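Local coordinates for protein 3-hydroxyacyl-CoA dehydrogenase (Archaeoglobus fulgidus, PDB 1ZEJ) that probably oxidises a hydroxy substrate with NAD(+) as cofactor, possibly as an L-gulonate 3-dehydrogenase or 3-hydroxyacyl-CoA dehydrogenase, at residues Ala28-Ser33 and Val128-Pro133; Ile76-Val81 and Glu157-Glu162; Asn100-Ser105 and Ser150-Phe155. One frame throughout, in Å; residues are numbered along the deposited sequence.

Contact 1 of 3, residues Ala28-Ser33 and Val128-Pro133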
ATOM      1  N   ALA A  28     -14.254  20.952  11.078  1.00 26.60           N
ATOM      2  CA  ALA A  28     -15.168  21.494  12.099  1.00 26.09           C
ATOM      3  C   ALA A  28     -15.985  20.362  12.756  1.00 25.82           C
ATOM      4  O   ALA A  28     -16.082  20.320  13.981  1.00 27.18           O
ATOM      5  CB  ALA A  28     -16.098  22.530  11.481  1.00 26.01           C
ATOM      6  N   ILE A  29     -16.440  19.393  11.953  1.00 25.35           N
ATOM      7  CA  ILE A  29     -17.161  18.225  12.464  1.00 26.55           C
ATOM      8  C   ILE A  29     -16.272  17.349  13.323  1.00 25.72           C
ATOM      9  O   ILE A  29     -16.673  16.951  14.390  1.00 26.37           O
ATOM     10  CB  ILE A  29     -17.802  17.390  11.342  1.00 26.06           C
ATOM     11  CG1 ILE A  29     -18.884  18.185  10.639  1.00 26.98           C
ATOM     12  CG2 ILE A  29     -18.321  16.054  11.868  1.00 27.83           C
ATOM     13  CD1 ILE A  29     -19.340  17.553   9.332  1.00 28.87           C
ATOM     14  N   ALA A  30     -15.060  17.090  12.881  1.00 25.93           N
ATOM     15  CA  ALA A  30     -14.095  16.310  13.669  1.00 26.83           C
ATOM     16  C   ALA A  30     -13.799  16.958  15.024  1.00 27.12           C
ATOM     17  O   ALA A  30     -13.807  16.308  16.066  1.00 26.31           O
ATOM     18  CB  ALA A  30     -12.797  16.121  12.865  1.00 26.60           C
ATOM     19  N   ILE A  31     -13.584  18.265  15.014  1.00 26.21           N
ATOM     20  CA  ILE A  31     -13.212  18.965  16.223  1.00 27.39           C
ATOM     21  C   ILE A  31     -14.403  19.163  17.218  1.00 27.58           C
ATOM     22  O   ILE A  31     -14.211  19.151  18.440  1.00 27.87           O
ATOM     23  CB  ILE A  31     -12.554  20.308  15.818  1.00 26.97           C
ATOM     24  CG1 ILE A  31     -11.211  19.999  15.148  1.00 28.77           C
ATOM     25  CG2 ILE A  31     -12.361  21.227  17.038  1.00 28.55           C
ATOM     26  CD1 ILE A  31     -10.478  21.163  14.641  1.00 29.42           C
ATOM     27  N   ALA A  32     -15.605  19.370  16.684  1.00 27.76           N
ATOM     28  CA  ALA A  32     -16.758  19.676  17.469  1.00 28.22           C
ATOM     29  C   ALA A  32     -17.190  18.512  18.350  1.00 30.30           C
ATOM     30  O   ALA A  32     -17.966  18.736  19.275  1.00 28.14           O
ATOM     31  CB  ALA A  32     -17.907  20.112  16.592  1.00 29.08           C
ATOM     32  N   SER A  33     -16.668  17.306  18.066  1.00 30.71           N
ATOM     33  CA  SER A  33     -16.849  16.146  18.923  1.00 33.04           C
ATOM     34  C   SER A  33     -16.384  16.405  20.357  1.00 33.63           C
ATOM     35  O   SER A  33     -17.035  15.926  21.288  1.00 33.83           O
ATOM     36  CB  SER A  33     -16.166  14.896  18.340  1.00 33.46           C
ATOM     37  OG  SER A  33     -14.777  15.068  18.179  1.00 34.67           O
ATOM     38  N   VAL A 128      -1.226  21.013   8.814  1.00 31.85           N
ATOM     39  CA  VAL A 128      -1.959  19.849   9.399  1.00 33.53           C
ATOM     40  C   VAL A 128      -2.817  19.277   8.285  1.00 34.44           C
ATOM     41  O   VAL A 128      -3.833  19.919   7.894  1.00 38.21           O
ATOM     42  CB  VAL A 128      -2.815  20.204  10.644  1.00 33.74           C
ATOM     43  CG1 VAL A 128      -3.635  19.066  11.111  1.00 36.86           C
ATOM     44  CG2 VAL A 128      -1.985  20.672  11.774  1.00 35.62           C
ATOM     45  N   HIS A 129      -2.418  18.098   7.799  1.00 31.41           N
ATOM     46  CA  HIS A 129      -2.957  17.405   6.659  1.00 31.03           C
ATOM     47  C   HIS A 129      -3.944  16.320   7.111  1.00 30.05           C
ATOM     48  O   HIS A 129      -3.574  15.294   7.680  1.00 27.90           O
ATOM     49  CB  HIS A 129      -1.776  16.833   5.868  1.00 32.03           C
ATOM     50  CG  HIS A 129      -2.149  16.041   4.667  1.00 32.30           C
ATOM     51  ND1 HIS A 129      -1.374  14.991   4.215  1.00 31.35           N
ATOM     52  CD2 HIS A 129      -3.190  16.151   3.796  1.00 33.12           C
ATOM     53  CE1 HIS A 129      -1.945  14.466   3.141  1.00 35.51           C
ATOM     54  NE2 HIS A 129      -3.051  15.148   2.874  1.00 32.71           N
ATOM     55  N   TRP A 130      -5.219  16.654   6.967  1.00 28.90           N
ATOM     56  CA  TRP A 130      -6.323  15.790   7.328  1.00 27.88           C
ATOM     57  C   TRP A 130      -6.650  14.956   6.138  1.00 28.60           C
ATOM     58  O   TRP A 130      -6.462  15.378   5.011  1.00 27.82           O
ATOM     59  CB  TRP A 130      -7.568  16.618   7.653  1.00 28.48           C
ATOM     60  CG  TRP A 130      -7.465  17.505   8.871  1.00 28.06           C
ATOM     61  CD1 TRP A 130      -6.873  18.733   8.932  1.00 29.66           C
ATOM     62  CD2 TRP A 130      -7.994  17.258  10.172  1.00 27.76           C
ATOM     63  NE1 TRP A 130      -7.001  19.262  10.177  1.00 29.75           N
ATOM     64  CE2 TRP A 130      -7.670  18.366  10.967  1.00 28.00           C
ATOM     65  CE3 TRP A 130      -8.694  16.203  10.748  1.00 28.10           C
ATOM     66  CZ2 TRP A 130      -8.048  18.465  12.308  1.00 31.42           C
ATOM     67  CZ3 TRP A 130      -9.088  16.306  12.082  1.00 29.66           C
ATOM     68  CH2 TRP A 130      -8.750  17.417  12.852  1.00 29.71           C
HETATM   69  N   MSE A 131      -7.183  13.761   6.372  1.00 28.66           N
HETATM   70  CA  MSE A 131      -7.585  12.879   5.273  1.00 29.73           C
HETATM   71  C   MSE A 131      -9.095  13.058   5.057  1.00 30.13           C
HETATM   72  O   MSE A 131      -9.761  13.801   5.771  1.00 32.22           O
HETATM   73  CB  MSE A 131      -7.210  11.423   5.572  1.00 28.58           C
HETATM   74  CG  MSE A 131      -5.809  11.209   6.101  1.00 30.00           C
HETATM   75 SE   MSE A 131      -4.420  11.699   4.817  1.00 34.66          SE
HETATM   76  CE  MSE A 131      -3.007  12.391   6.023  1.00 33.08           C
ATOM     77  N   ASN A 132      -9.613  12.457   4.018  1.00 30.97           N
ATOM     78  CA  ASN A 132     -10.976  12.725   3.592  1.00 32.02           C
ATOM     79  C   ASN A 132     -11.867  11.530   3.815  1.00 31.20           C
ATOM     80  O   ASN A 132     -11.613  10.499   3.215  1.00 29.66           O
ATOM     81  CB  ASN A 132     -10.982  13.066   2.095  1.00 33.24           C
ATOM     82  CG  ASN A 132     -12.301  13.704   1.636  1.00 38.09           C
ATOM     83  OD1 ASN A 132     -13.069  14.280   2.431  1.00 44.59           O
ATOM     84  ND2 ASN A 132     -12.565  13.600   0.354  1.00 43.30           N
ATOM     85  N   PRO A 133     -12.951  11.673   4.611  1.00 30.48           N
ATOM     86  CA  PRO A 133     -13.364  12.840   5.415  1.00 30.36           C
ATOM     87  C   PRO A 133     -12.612  12.960   6.730  1.00 29.28           C
ATOM     88  O   PRO A 133     -12.340  11.914   7.364  1.00 27.71           O
ATOM     89  CB  PRO A 133     -14.846  12.582   5.686  1.00 30.81           C
ATOM     90  CG  PRO A 133     -15.219  11.314   4.993  1.00 30.68           C
ATOM     91  CD  PRO A 133     -13.943  10.597   4.684  1.00 30.63           C
TER
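The benzo half of the W130 indole reaches across to two consecutive residues of helix 22-32, A30 and I31. CB of A30, on a bond directed at the opposing segment, meets CZ3 of W130 at 3.8 Å. CG1 of I31 approaches the adjoining ring atom, CH2 of W130, at 4.2 Å. Both carbons come to the ring obliquely, so this is plain apolar packing in which the small methyl of A30 lets the indole approach the helix and the longer I31 flanks it. The indole reaches the helix because CG of W130 lies beside the backbone N and anti to the carbonyl carbon (chi1 -65°). All three residues are buried.

Within 28-33, the hydroxyl of S33 turns back and donates to O of A30; OG of S33 and O of A30 lie 2.6 Å apart, with the donor tilted 21° from the carbonyl plane.

Segment 128-133 carries H129, predicted to be important for catalytic activity. H129 hydrogen-bonds through ND1 to E141, and CE of selenomethionine M131 sits over one face of the H129 ring, 3.5 Å above its plane and offset toward the rim. N132, predicted to contact NAD(+), precedes P133 through a cis peptide, and its carbonyl oxygen bonds R279 of the second subunit.

Residues G19-G24, predicted to bind NAD(+) and consistent with a Rossmann-type GxGxxG pattern, run into the start of helix 22-32. W130 lies between this helix, where it also touches M23 and I27, V140 of strand 139-144 and L160 of helix 150-162.

Contact 2 of 3, residues Ile76-Val81 and Glu157-Glu162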
ATOM      1  N   ILE A  76      -6.375  27.589  18.794  1.00 28.03           N
ATOM      2  CA  ILE A  76      -5.739  27.033  17.618  1.00 28.98           C
ATOM      3  C   ILE A  76      -6.567  27.527  16.416  1.00 28.73           C
ATOM      4  O   ILE A  76      -7.811  27.662  16.505  1.00 27.24           O
ATOM      5  CB  ILE A  76      -5.810  25.469  17.537  0.50 29.30           C
ATOM      6  CG1 ILE A  76      -5.024  24.778  18.659  0.50 30.28           C
ATOM      7  CG2 ILE A  76      -5.289  25.005  16.184  0.50 28.91           C
ATOM      8  CD1 ILE A  76      -5.031  23.175  18.579  0.50 30.69           C
ATOM      9  N   VAL A  77      -5.886  27.901  15.343  1.00 29.12           N
ATOM     10  CA  VAL A  77      -6.532  28.234  14.079  1.00 30.69           C
ATOM     11  C   VAL A  77      -6.174  27.181  13.025  1.00 31.41           C
ATOM     12  O   VAL A  77      -4.990  26.810  12.850  1.00 30.89           O
ATOM     13  CB  VAL A  77      -6.111  29.580  13.570  1.00 31.05           C
ATOM     14  CG1 VAL A  77      -6.815  29.922  12.206  1.00 32.83           C
ATOM     15  CG2 VAL A  77      -6.368  30.624  14.632  1.00 31.64           C
HETATM   16  N   MSE A  78      -7.206  26.672  12.361  1.00 31.40           N
HETATM   17  CA  MSE A  78      -7.047  25.735  11.212  1.00 33.25           C
HETATM   18  C   MSE A  78      -7.522  26.463   9.964  1.00 32.81           C
HETATM   19  O   MSE A  78      -8.649  26.964   9.917  1.00 32.56           O
HETATM   20  CB  MSE A  78      -7.897  24.494  11.408  1.00 33.58           C
HETATM   21  CG  MSE A  78      -7.678  23.807  12.750  1.00 39.44           C
HETATM   22 SE   MSE A  78      -6.513  22.301  12.489  1.00 45.11          SE
HETATM   23  CE  MSE A  78      -6.248  21.649  14.379  1.00 42.99           C
ATOM     24  N   GLU A  79      -6.666  26.534   8.956  1.00 32.35           N
ATOM     25  CA  GLU A  79      -6.988  27.181   7.697  1.00 32.21           C
ATOM     26  C   GLU A  79      -7.170  26.132   6.586  1.00 31.20           C
ATOM     27  O   GLU A  79      -6.316  25.271   6.388  1.00 31.11           O
ATOM     28  CB  GLU A  79      -5.926  28.240   7.374  1.00 32.76           C
ATOM     29  CG  GLU A  79      -5.997  28.758   5.941  1.00 33.76           C
ATOM     30  CD  GLU A  79      -5.362  27.830   4.937  1.00 35.68           C
ATOM     31  OE1 GLU A  79      -4.156  27.596   5.057  1.00 38.95           O
ATOM     32  OE2 GLU A  79      -6.055  27.335   4.017  1.00 34.84           O
ATOM     33  N   ALA A  80      -8.324  26.154   5.916  1.00 32.38           N
ATOM     34  CA  ALA A  80      -8.597  25.234   4.833  1.00 32.16           C
ATOM     35  C   ALA A  80      -9.200  25.960   3.652  1.00 33.30           C
ATOM     36  O   ALA A  80     -10.296  25.610   3.220  1.00 33.80           O
ATOM     37  CB  ALA A  80      -9.542  24.137   5.306  1.00 32.85           C
ATOM     38  N   VAL A  81      -8.496  26.954   3.110  1.00 34.02           N
ATOM     39  CA  VAL A  81      -9.014  27.726   1.981  1.00 34.77           C
ATOM     40  C   VAL A  81      -8.452  27.157   0.674  1.00 35.61           C
ATOM     41  O   VAL A  81      -7.720  26.168   0.688  1.00 34.38           O
ATOM     42  CB  VAL A  81      -8.712  29.241   2.118  1.00 35.77           C
ATOM     43  CG1 VAL A  81      -9.302  29.792   3.402  1.00 35.61           C
ATOM     44  CG2 VAL A  81      -7.203  29.553   2.073  1.00 36.80           C
ATOM     45  N   GLU A 157       0.122  18.292  18.219  1.00 30.59           N
ATOM     46  CA  GLU A 157       0.126  16.840  18.307  1.00 30.63           C
ATOM     47  C   GLU A 157      -0.752  16.334  19.443  1.00 30.08           C
ATOM     48  O   GLU A 157      -1.524  15.405  19.254  1.00 30.30           O
ATOM     49  CB  GLU A 157       1.561  16.293  18.451  1.00 29.63           C
ATOM     50  CG  GLU A 157       1.606  14.813  18.405  1.00 31.83           C
ATOM     51  CD  GLU A 157       3.008  14.224  18.437  1.00 34.72           C
ATOM     52  OE1 GLU A 157       3.977  14.951  18.794  1.00 40.40           O
ATOM     53  OE2 GLU A 157       3.096  13.023  18.136  1.00 37.16           O
ATOM     54  N   GLY A 158      -0.620  16.945  20.623  1.00 30.44           N
ATOM     55  CA  GLY A 158      -1.421  16.587  21.794  1.00 30.87           C
ATOM     56  C   GLY A 158      -2.913  16.828  21.543  1.00 30.14           C
ATOM     57  O   GLY A 158      -3.732  15.960  21.799  1.00 30.60           O
ATOM     58  N   PHE A 159      -3.249  17.993  21.011  1.00 29.84           N
ATOM     59  CA  PHE A 159      -4.627  18.308  20.624  1.00 28.94           C
ATOM     60  C   PHE A 159      -5.199  17.226  19.709  1.00 28.16           C
ATOM     61  O   PHE A 159      -6.283  16.687  19.928  1.00 27.81           O
ATOM     62  CB  PHE A 159      -4.659  19.659  19.910  1.00 29.43           C
ATOM     63  CG  PHE A 159      -5.989  19.986  19.283  1.00 29.39           C
ATOM     64  CD1 PHE A 159      -7.055  20.419  20.057  1.00 33.69           C
ATOM     65  CD2 PHE A 159      -6.184  19.850  17.933  1.00 32.34           C
ATOM     66  CE1 PHE A 159      -8.293  20.707  19.468  1.00 34.11           C
ATOM     67  CE2 PHE A 159      -7.415  20.146  17.350  1.00 32.12           C
ATOM     68  CZ  PHE A 159      -8.447  20.576  18.111  1.00 32.55           C
ATOM     69  N   LEU A 160      -4.471  16.910  18.648  1.00 28.35           N
ATOM     70  CA  LEU A 160      -4.974  15.927  17.690  1.00 28.39           C
ATOM     71  C   LEU A 160      -5.070  14.527  18.302  1.00 28.96           C
ATOM     72  O   LEU A 160      -6.033  13.818  18.060  1.00 29.07           O
ATOM     73  CB  LEU A 160      -4.095  15.902  16.449  1.00 28.25           C
ATOM     74  CG  LEU A 160      -4.139  17.146  15.585  1.00 27.41           C
ATOM     75  CD1 LEU A 160      -3.073  17.078  14.524  1.00 29.34           C
ATOM     76  CD2 LEU A 160      -5.469  17.229  14.960  1.00 31.69           C
ATOM     77  N   ARG A 161      -4.087  14.145  19.100  1.00 31.60           N
ATOM     78  CA  ARG A 161      -4.098  12.816  19.732  1.00 33.70           C
ATOM     79  C   ARG A 161      -5.301  12.709  20.673  1.00 32.73           C
ATOM     80  O   ARG A 161      -6.032  11.706  20.679  1.00 32.85           O
ATOM     81  CB  ARG A 161      -2.791  12.544  20.494  1.00 34.00           C
ATOM     82  CG  ARG A 161      -1.611  12.200  19.587  1.00 37.58           C
ATOM     83  CD  ARG A 161      -0.511  11.445  20.266  1.00 39.18           C
ATOM     84  NE  ARG A 161       0.620  11.169  19.361  1.00 43.71           N
ATOM     85  CZ  ARG A 161       0.611  10.292  18.337  1.00 48.06           C
ATOM     86  NH1 ARG A 161      -0.495   9.577  17.987  1.00 46.10           N
ATOM     87  NH2 ARG A 161       1.735  10.150  17.627  1.00 48.84           N
ATOM     88  N   GLU A 162      -5.543  13.758  21.437  1.00 32.85           N
ATOM     89  CA  GLU A 162      -6.633  13.723  22.414  1.00 33.52           C
ATOM     90  C   GLU A 162      -7.988  13.720  21.719  1.00 33.63           C
ATOM     91  O   GLU A 162      -8.976  13.301  22.279  1.00 32.36           O
ATOM     92  CB  GLU A 162      -6.528  14.883  23.409  1.00 33.50           C
ATOM     93  CG  GLU A 162      -5.384  14.706  24.377  1.00 36.40           C
TER
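One face of the F159 phenyl ring carries the CD1 methyl of I76, whose CH-pi contact puts that carbon 3.6 Å from the F159 ring centroid and 21° off the normal. The methyl is offset toward the rim on the side of CB, where CD1 of I76 comes to 3.4 Å from CG of F159. I76 was modelled in two conformers, and the CH-pi contact is described for one of them. CE of selenomethionine M78 arrives obliquely, 3.5 Å from CE2 of F159; its chain, bent at the second torsion, runs from the opposite direction to the phenylalanine.

F159 faces the strand because CG stands anti to the backbone N (chi1 171°), which swings the ring off helix 150-162. I76 and M78, two apart on strand 76-79, point to the same side of the sheet and offer the F159 ring two methyl ends. This is helix-on-sheet packing of an alpha/beta Rossmann-type domain: the strand lies between 14-18 and 103-105, and the helix rests across the sheet. The ring of H35 also stacks with F159. An alanine in place of F159 would probably leave the CD1 methyl of I76 and CE of M78 without their aromatic partner and open a gap between helix and sheet.

Polar groups pair within each segment or with residues beyond them. Past the strand end, V81 N donates to OE2 of E79 at 2.6 Å and a nearly straight 172°, using the anti lone pair; OE2 of E79 also forms a salt bridge with K88, and OE1 of E79 is hydrogen-bonded to OG of S105. On the helix, NH2 of R161 reaches OE2 of E157 at 3.2 Å, a salt bridge one turn apart, supplemented by a weak bond from NE.

Contact 3 of 3, residues Asn100-Ser105 and Ser150-Phe155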
ATOM      1  N   ASN A 100      -1.715  34.970  18.787  1.00 33.65           N
ATOM      2  CA  ASN A 100      -0.457  34.221  18.882  1.00 35.44           C
ATOM      3  C   ASN A 100      -0.653  32.671  18.920  1.00 34.23           C
ATOM      4  O   ASN A 100       0.301  31.943  19.123  1.00 34.28           O
ATOM      5  CB  ASN A 100       0.291  34.667  20.157  1.00 37.46           C
ATOM      6  CG  ASN A 100       0.751  36.096  20.090  1.00 42.20           C
ATOM      7  OD1 ASN A 100       1.197  36.561  19.033  1.00 50.23           O
ATOM      8  ND2 ASN A 100       0.668  36.814  21.225  1.00 49.26           N
ATOM      9  N   ALA A 101      -1.885  32.196  18.767  1.00 32.78           N
ATOM     10  CA  ALA A 101      -2.180  30.773  18.735  1.00 33.10           C
ATOM     11  C   ALA A 101      -1.460  30.074  17.597  1.00 31.83           C
ATOM     12  O   ALA A 101      -1.149  30.708  16.579  1.00 31.00           O
ATOM     13  CB  ALA A 101      -3.668  30.548  18.577  1.00 33.55           C
ATOM     14  N   PRO A 102      -1.266  28.752  17.721  1.00 32.27           N
ATOM     15  CA  PRO A 102      -0.773  27.986  16.572  1.00 31.41           C
ATOM     16  C   PRO A 102      -1.709  28.150  15.383  1.00 31.25           C
ATOM     17  O   PRO A 102      -2.953  28.165  15.539  1.00 30.85           O
ATOM     18  CB  PRO A 102      -0.786  26.548  17.085  1.00 31.42           C
ATOM     19  CG  PRO A 102      -0.662  26.626  18.477  1.00 33.04           C
ATOM     20  CD  PRO A 102      -1.444  27.874  18.892  1.00 32.54           C
ATOM     21  N   LEU A 103      -1.109  28.293  14.218  1.00 31.10           N
ATOM     22  CA  LEU A 103      -1.811  28.432  12.953  1.00 31.08           C
ATOM     23  C   LEU A 103      -1.490  27.230  12.091  1.00 30.80           C
ATOM     24  O   LEU A 103      -0.327  26.935  11.858  1.00 28.32           O
ATOM     25  CB  LEU A 103      -1.341  29.675  12.208  1.00 31.34           C
ATOM     26  CG  LEU A 103      -1.360  31.011  12.939  1.00 34.05           C
ATOM     27  CD1 LEU A 103      -0.824  32.092  11.997  1.00 33.15           C
ATOM     28  CD2 LEU A 103      -2.752  31.305  13.377  1.00 34.49           C
ATOM     29  N   CYS A 104      -2.520  26.557  11.601  1.00 29.61           N
ATOM     30  CA  CYS A 104      -2.369  25.239  10.997  1.00 30.92           C
ATOM     31  C   CYS A 104      -3.008  25.249   9.619  1.00 33.74           C
ATOM     32  O   CYS A 104      -4.216  25.215   9.553  1.00 37.78           O
ATOM     33  CB  CYS A 104      -3.106  24.210  11.836  1.00 30.38           C
ATOM     34  SG  CYS A 104      -2.559  24.077  13.513  1.00 34.11           S
ATOM     35  N   SER A 105      -2.248  25.195   8.533  1.00 32.07           N
ATOM     36  CA  SER A 105      -2.831  25.138   7.197  1.00 33.38           C
ATOM     37  C   SER A 105      -3.096  23.671   6.754  1.00 33.49           C
ATOM     38  O   SER A 105      -2.199  22.838   6.825  1.00 31.17           O
ATOM     39  CB  SER A 105      -1.925  25.869   6.213  1.00 32.51           C
ATOM     40  OG  SER A 105      -2.452  25.779   4.901  1.00 36.51           O
ATOM     41  N   SER A 150       9.294  23.539  18.430  1.00 30.49           N
ATOM     42  CA  SER A 150       8.889  22.267  19.024  1.00 32.17           C
ATOM     43  C   SER A 150       7.626  22.347  19.880  1.00 32.18           C
ATOM     44  O   SER A 150       6.847  21.392  19.940  1.00 33.34           O
ATOM     45  CB  SER A 150       9.987  21.757  19.966  0.50 32.75           C
ATOM     46  OG  SER A 150       9.480  20.698  20.762  0.50 33.99           O
ATOM     47  N   LYS A 151       7.486  23.459  20.569  1.00 32.11           N
ATOM     48  CA  LYS A 151       6.326  23.724  21.428  1.00 33.97           C
ATOM     49  C   LYS A 151       5.029  23.736  20.645  1.00 32.46           C
ATOM     50  O   LYS A 151       4.014  23.213  21.136  1.00 32.44           O
ATOM     51  CB  LYS A 151       6.517  25.062  22.148  1.00 33.49           C
ATOM     52  CG  LYS A 151       5.282  25.778  22.581  1.00 38.77           C
ATOM     53  N   THR A 152       5.075  24.335  19.455  1.00 31.40           N
ATOM     54  CA  THR A 152       3.913  24.389  18.576  1.00 31.03           C
ATOM     55  C   THR A 152       3.554  22.992  18.076  1.00 29.77           C
ATOM     56  O   THR A 152       2.390  22.610  18.087  1.00 29.41           O
ATOM     57  CB  THR A 152       4.132  25.321  17.384  1.00 30.52           C
ATOM     58  OG1 THR A 152       4.436  26.621  17.876  1.00 32.56           O
ATOM     59  CG2 THR A 152       2.875  25.387  16.504  1.00 31.24           C
ATOM     60  N   VAL A 153       4.553  22.219  17.667  1.00 28.86           N
ATOM     61  CA  VAL A 153       4.299  20.858  17.294  1.00 29.43           C
ATOM     62  C   VAL A 153       3.676  20.038  18.410  1.00 29.60           C
ATOM     63  O   VAL A 153       2.689  19.334  18.181  1.00 30.01           O
ATOM     64  CB  VAL A 153       5.576  20.143  16.798  1.00 29.44           C
ATOM     65  CG1 VAL A 153       5.219  18.751  16.331  1.00 30.01           C
ATOM     66  CG2 VAL A 153       6.217  20.951  15.689  1.00 32.39           C
ATOM     67  N   ALA A 154       4.272  20.069  19.601  1.00 30.47           N
ATOM     68  CA  ALA A 154       3.783  19.222  20.691  1.00 30.62           C
ATOM     69  C   ALA A 154       2.349  19.590  21.128  1.00 30.97           C
ATOM     70  O   ALA A 154       1.543  18.717  21.456  1.00 32.94           O
ATOM     71  CB  ALA A 154       4.736  19.309  21.877  1.00 31.61           C
ATOM     72  N   PHE A 155       2.048  20.873  21.140  1.00 31.81           N
ATOM     73  CA  PHE A 155       0.719  21.360  21.416  1.00 32.46           C
ATOM     74  C   PHE A 155      -0.307  20.815  20.404  1.00 31.67           C
ATOM     75  O   PHE A 155      -1.309  20.219  20.786  1.00 32.39           O
ATOM     76  CB  PHE A 155       0.702  22.870  21.378  1.00 34.22           C
ATOM     77  CG  PHE A 155      -0.615  23.456  21.768  1.00 35.02           C
ATOM     78  CD1 PHE A 155      -0.923  23.685  23.102  1.00 41.85           C
ATOM     79  CD2 PHE A 155      -1.550  23.774  20.838  1.00 37.85           C
ATOM     80  CE1 PHE A 155      -2.181  24.262  23.476  1.00 40.01           C
ATOM     81  CE2 PHE A 155      -2.796  24.343  21.216  1.00 39.63           C
ATOM     82  CZ  PHE A 155      -3.088  24.572  22.516  1.00 38.27           C
TER
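Apolar contact joins P102 to T152 and F155, which sit one helical turn apart on helix 150-162. CB of the proline meets the CG2 methyl of T152 at 3.9 Å, while CG of P102 lies 3.8 Å from CD2 of F155, the ring being approached obliquely. The side chains of P102 and F155 cross at about a right angle. Both helix residues turn a carbon branch to the proline: CG2 of T152 is anti to its backbone N, and CG of F155 likewise (chi1 -175°).

Placement in the fold explains the meeting. P102 comes just before strand 103-105, which lies between 76-79 and 125-130 in the Rossmann-type sheet, and the N-terminal part of the helix passes over the start of that strand. The CA atoms of P102 and T152, 6.2 Å apart, are the nearest across the two segments.

Hydrogen bonding belongs to the flanks. OG1 of T152, lodged beside its own backbone N, bonds OD1 of D149, with a weak further bond to O of S123. Next to the proline, A101 N and O are hydrogen-bonded to T99 OG1 and R124 NH1.

The three contacts follow one layer of the Rossmann-type domain, in which helix 150-162 packs on the sheet at contacts 2 and 3 and touches contact 1. Centres of contacts 1 and 2 are about 8 Å apart, as are those of 2 and 3; contacts 1 and 3 are about 17 Å apart. Between 1 and 2, NE1 of W130 lies 3.8 Å from SE of M78. Strand pairing ties the others: V77 O to C104 N at 2.8 Å, S105 O to V128 N at 2.9 Å. Contact 1 holds H129, predicted to be important for catalytic activity, and N132 of the predicted NAD(+) site; in contact 2 the M78 side chain is about 7 Å from G24 of that site; contact 3 lies away from both.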